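Long-range contact in extracellular solute-binding protein, family 1 (Trichodesmium erythraeum IMS101, PDB 6G7N), which binds ferric iron and probably delivers it to an ABC transporter as the solute-binding component: residues S99-V104 / N139-S144. Residues are numbered along the deposited sequence; the frame is centred on the assembly and turned at random.
Sequences SKRARV and NIYNQS. With FE (Fe (III) ion), chain E; DAL (D-alanine), chain C.
R103 presents NE and NH2 together to the single amide oxygen N142 OD1, in a periplasmic binding protein fold where the first turn of helix 140-167 packs against strand 96-108 at the iron site. The site illustrates how a first-shell metal ligand, here Y141, is flanked by second-shell residues. The NH2 bond to N142 OD1 measures 2.9 Å. That from R103 NE to the same oxygen is 3.1 Å. OD1 lies near the guanidinium plane, yet both donors approach it from one face of the amide. R103 also forms a salt bridge with D177, through NH1, and N142 ND2 reaches the carbonyl of S136, which should help hold both flat groups in orientation.

Two residues along the strand, R101 serves the ligand. Its NH1 donates to the D-alanine carboxylate oxygen O at 2.9 Å in a nearly straight bond, and E270 pairs with the same nitrogen. That oxygen also binds the ferric ion, as does the D-alanine nitrogen; Y197 and Y198 supply further phenol ligands. The nearby arginine and iron would both be expected to polarise the carboxylate.

Between the two arginines runs Y141, crossing each at about a right angle. Its chi1 of -45° sets CG anti to the carbonyl carbon; Y141 OH reaches the ferric ion at 1.9 Å. N139 caps this helix, its OD1 accepting from N142 N at 3.1 Å. At the root of Y141, CB sits over one face of the R103 guanidinium, 3.5 Å from NH1; nearer the iron, CE1 meets the edge of the R101 guanidinium, 3.6 Å from NH2.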
loop_
_atom_site.group_PDB
_atom_site.type_symbol
_atom_site.label_atom_id
_atom_site.label_comp_id
_atom_site.label_asym_id
_atom_site.label_seq_id
_atom_site.Cartn_x
_atom_site.Cartn_y
_atom_site.Cartn_z
ATOM N N SER A 99 7.627 -2.799 -3.390
ATOM C CA SER A 99 7.659 -2.910 -1.922
ATOM C C SER A 99 6.236 -3.202 -1.465
ATOM O O SER A 99 5.284 -3.002 -2.221
ATOM C CB SER A 99 8.299 -1.710 -1.211
ATOM O OG SER A 99 7.532 -0.548 -1.344
ATOM N N LYS A 100 6.121 -3.660 -0.227
ATOM C CA LYS A 100 4.880 -4.160 0.323
ATOM C C LYS A 100 4.567 -3.480 1.647
ATOM O O LYS A 100 5.443 -3.262 2.484
ATOM C CB LYS A 100 5.044 -5.710 0.559
ATOM C CG LYS A 100 3.986 -6.481 1.264
ATOM C CD LYS A 100 4.431 -7.936 1.235
ATOM C CE LYS A 100 5.614 -8.371 2.097
ATOM N NZ LYS A 100 5.697 -9.853 2.147
ATOM N N ARG A 101 3.278 -3.195 1.838
ATOM C CA ARG A 101 2.737 -2.651 3.087
ATOM C C ARG A 101 1.613 -3.565 3.553
ATOM O O ARG A 101 1.017 -4.283 2.785
ATOM C CB ARG A 101 2.275 -1.198 2.922
ATOM C CG ARG A 101 1.195 -0.956 1.847
ATOM C CD ARG A 101 1.724 -0.605 0.460
ATOM N NE ARG A 101 2.562 0.578 0.408
ATOM C CZ ARG A 101 2.128 1.839 0.563
ATOM N NH1 ARG A 101 3.001 2.821 0.592
ATOM N NH2 ARG A 101 0.838 2.118 0.718
ATOM N N ALA A 102 1.303 -3.510 4.840
ATOM C CA ALA A 102 0.171 -4.271 5.412
ATOM C C ALA A 102 -0.797 -3.308 6.065
ATOM O O ALA A 102 -0.383 -2.355 6.721
ATOM C CB ALA A 102 0.664 -5.276 6.450
ATOM N N ARG A 103 -2.104 -3.548 5.883
ATOM C CA ARG A 103 -3.107 -2.734 6.559
ATOM C C ARG A 103 -3.522 -3.502 7.811
ATOM O O ARG A 103 -4.117 -4.575 7.730
ATOM C CB ARG A 103 -4.273 -2.354 5.638
ATOM C CG ARG A 103 -5.122 -1.203 6.190
ATOM C CD ARG A 103 -5.751 -0.365 5.084
ATOM N NE ARG A 103 -6.364 0.873 5.554
ATOM C CZ ARG A 103 -5.667 1.963 5.903
ATOM N NH1 ARG A 103 -4.345 1.991 5.854
ATOM N NH2 ARG A 103 -6.315 3.058 6.308
ATOM N N VAL A 104 -3.123 -2.957 8.961
ATOM C CA VAL A 104 -3.096 -3.673 10.223
ATOM C C VAL A 104 -3.977 -3.010 11.255
ATOM O O VAL A 104 -4.411 -1.869 11.091
ATOM C CB VAL A 104 -1.654 -3.807 10.737
ATOM C CG1 VAL A 104 -0.818 -4.571 9.713
ATOM C CG2 VAL A 104 -1.057 -2.436 11.054
ATOM N N ASN A 139 -10.112 7.415 0.973
ATOM C CA ASN A 139 -8.746 6.923 0.950
ATOM C C ASN A 139 -8.637 5.560 0.247
ATOM O O ASN A 139 -9.380 4.628 0.541
ATOM C CB ASN A 139 -8.257 6.822 2.385
ATOM C CG ASN A 139 -6.961 6.057 2.491
ATOM O OD1 ASN A 139 -6.943 4.899 2.920
ATOM N ND2 ASN A 139 -5.862 6.685 2.097
ATOM N N ILE A 140 -7.675 5.466 -0.675
ATOM C CA ILE A 140 -7.490 4.253 -1.467
ATOM C C ILE A 140 -7.138 3.030 -0.617
ATOM O O ILE A 140 -7.545 1.930 -0.962
ATOM C CB ILE A 140 -6.446 4.497 -2.607
ATOM C CG1 ILE A 140 -6.446 3.361 -3.633
ATOM C CG2 ILE A 140 -5.033 4.649 -2.044
ATOM C CD1 ILE A 140 -7.667 3.287 -4.502
ATOM N N TYR A 141 -6.393 3.210 0.482
ATOM C CA TYR A 141 -6.038 2.058 1.299
ATOM C C TYR A 141 -7.288 1.365 1.845
ATOM O O TYR A 141 -7.390 0.135 1.878
ATOM C CB TYR A 141 -5.122 2.416 2.457
ATOM C CG TYR A 141 -3.954 3.332 2.152
ATOM C CD1 TYR A 141 -3.233 3.215 0.956
ATOM C CD2 TYR A 141 -3.533 4.278 3.063
ATOM C CE1 TYR A 141 -2.163 4.047 0.687
ATOM C CE2 TYR A 141 -2.437 5.111 2.816
ATOM C CZ TYR A 141 -1.737 4.986 1.638
ATOM O OH TYR A 141 -0.691 5.815 1.371
ATOM N N ASN A 142 -8.227 2.189 2.321
ATOM C CA ASN A 142 -9.486 1.682 2.832
ATOM C C ASN A 142 -10.336 1.070 1.717
ATOM O O ASN A 142 -10.971 0.032 1.922
ATOM C CB ASN A 142 -10.283 2.818 3.476
ATOM C CG ASN A 142 -9.777 3.203 4.841
ATOM O OD1 ASN A 142 -9.071 2.432 5.510
ATOM N ND2 ASN A 142 -10.191 4.399 5.312
ATOM N N GLN A 143 -10.393 1.729 0.565
ATOM C CA GLN A 143 -11.138 1.180 -0.557
ATOM C C GLN A 143 -10.602 -0.215 -0.924
ATOM O O GLN A 143 -11.371 -1.148 -1.161
ATOM C CB GLN A 143 -11.090 2.121 -1.749
ATOM C CG GLN A 143 -11.834 3.420 -1.508
ATOM C CD GLN A 143 -11.582 4.474 -2.553
ATOM O OE1 GLN A 143 -10.908 4.237 -3.547
ATOM N NE2 GLN A 143 -12.101 5.663 -2.315
ATOM N N SER A 144 -9.270 -0.366 -0.926
ATOM C CA SER A 144 -8.682 -1.641 -1.278
ATOM C C SER A 144 -8.959 -2.730 -0.238
ATOM O O SER A 144 -9.208 -3.882 -0.589
ATOM C CB SER A 144 -7.174 -1.476 -1.543
ATOM O OG SER A 144 -7.021 -0.801 -2.792
HETATM FE FE FE E . 0.932 6.007 2.441
HETATM N N DAL C . 1.282 7.940 1.400
HETATM C CA DAL C . 2.698 7.938 0.899
HETATM C CB DAL C . 2.805 8.728 -0.395
HETATM C C DAL C . 3.269 6.566 0.753
HETATM O O DAL C . 2.572 5.630 1.194
HETATM O OXT DAL C . 4.399 6.448 0.207
#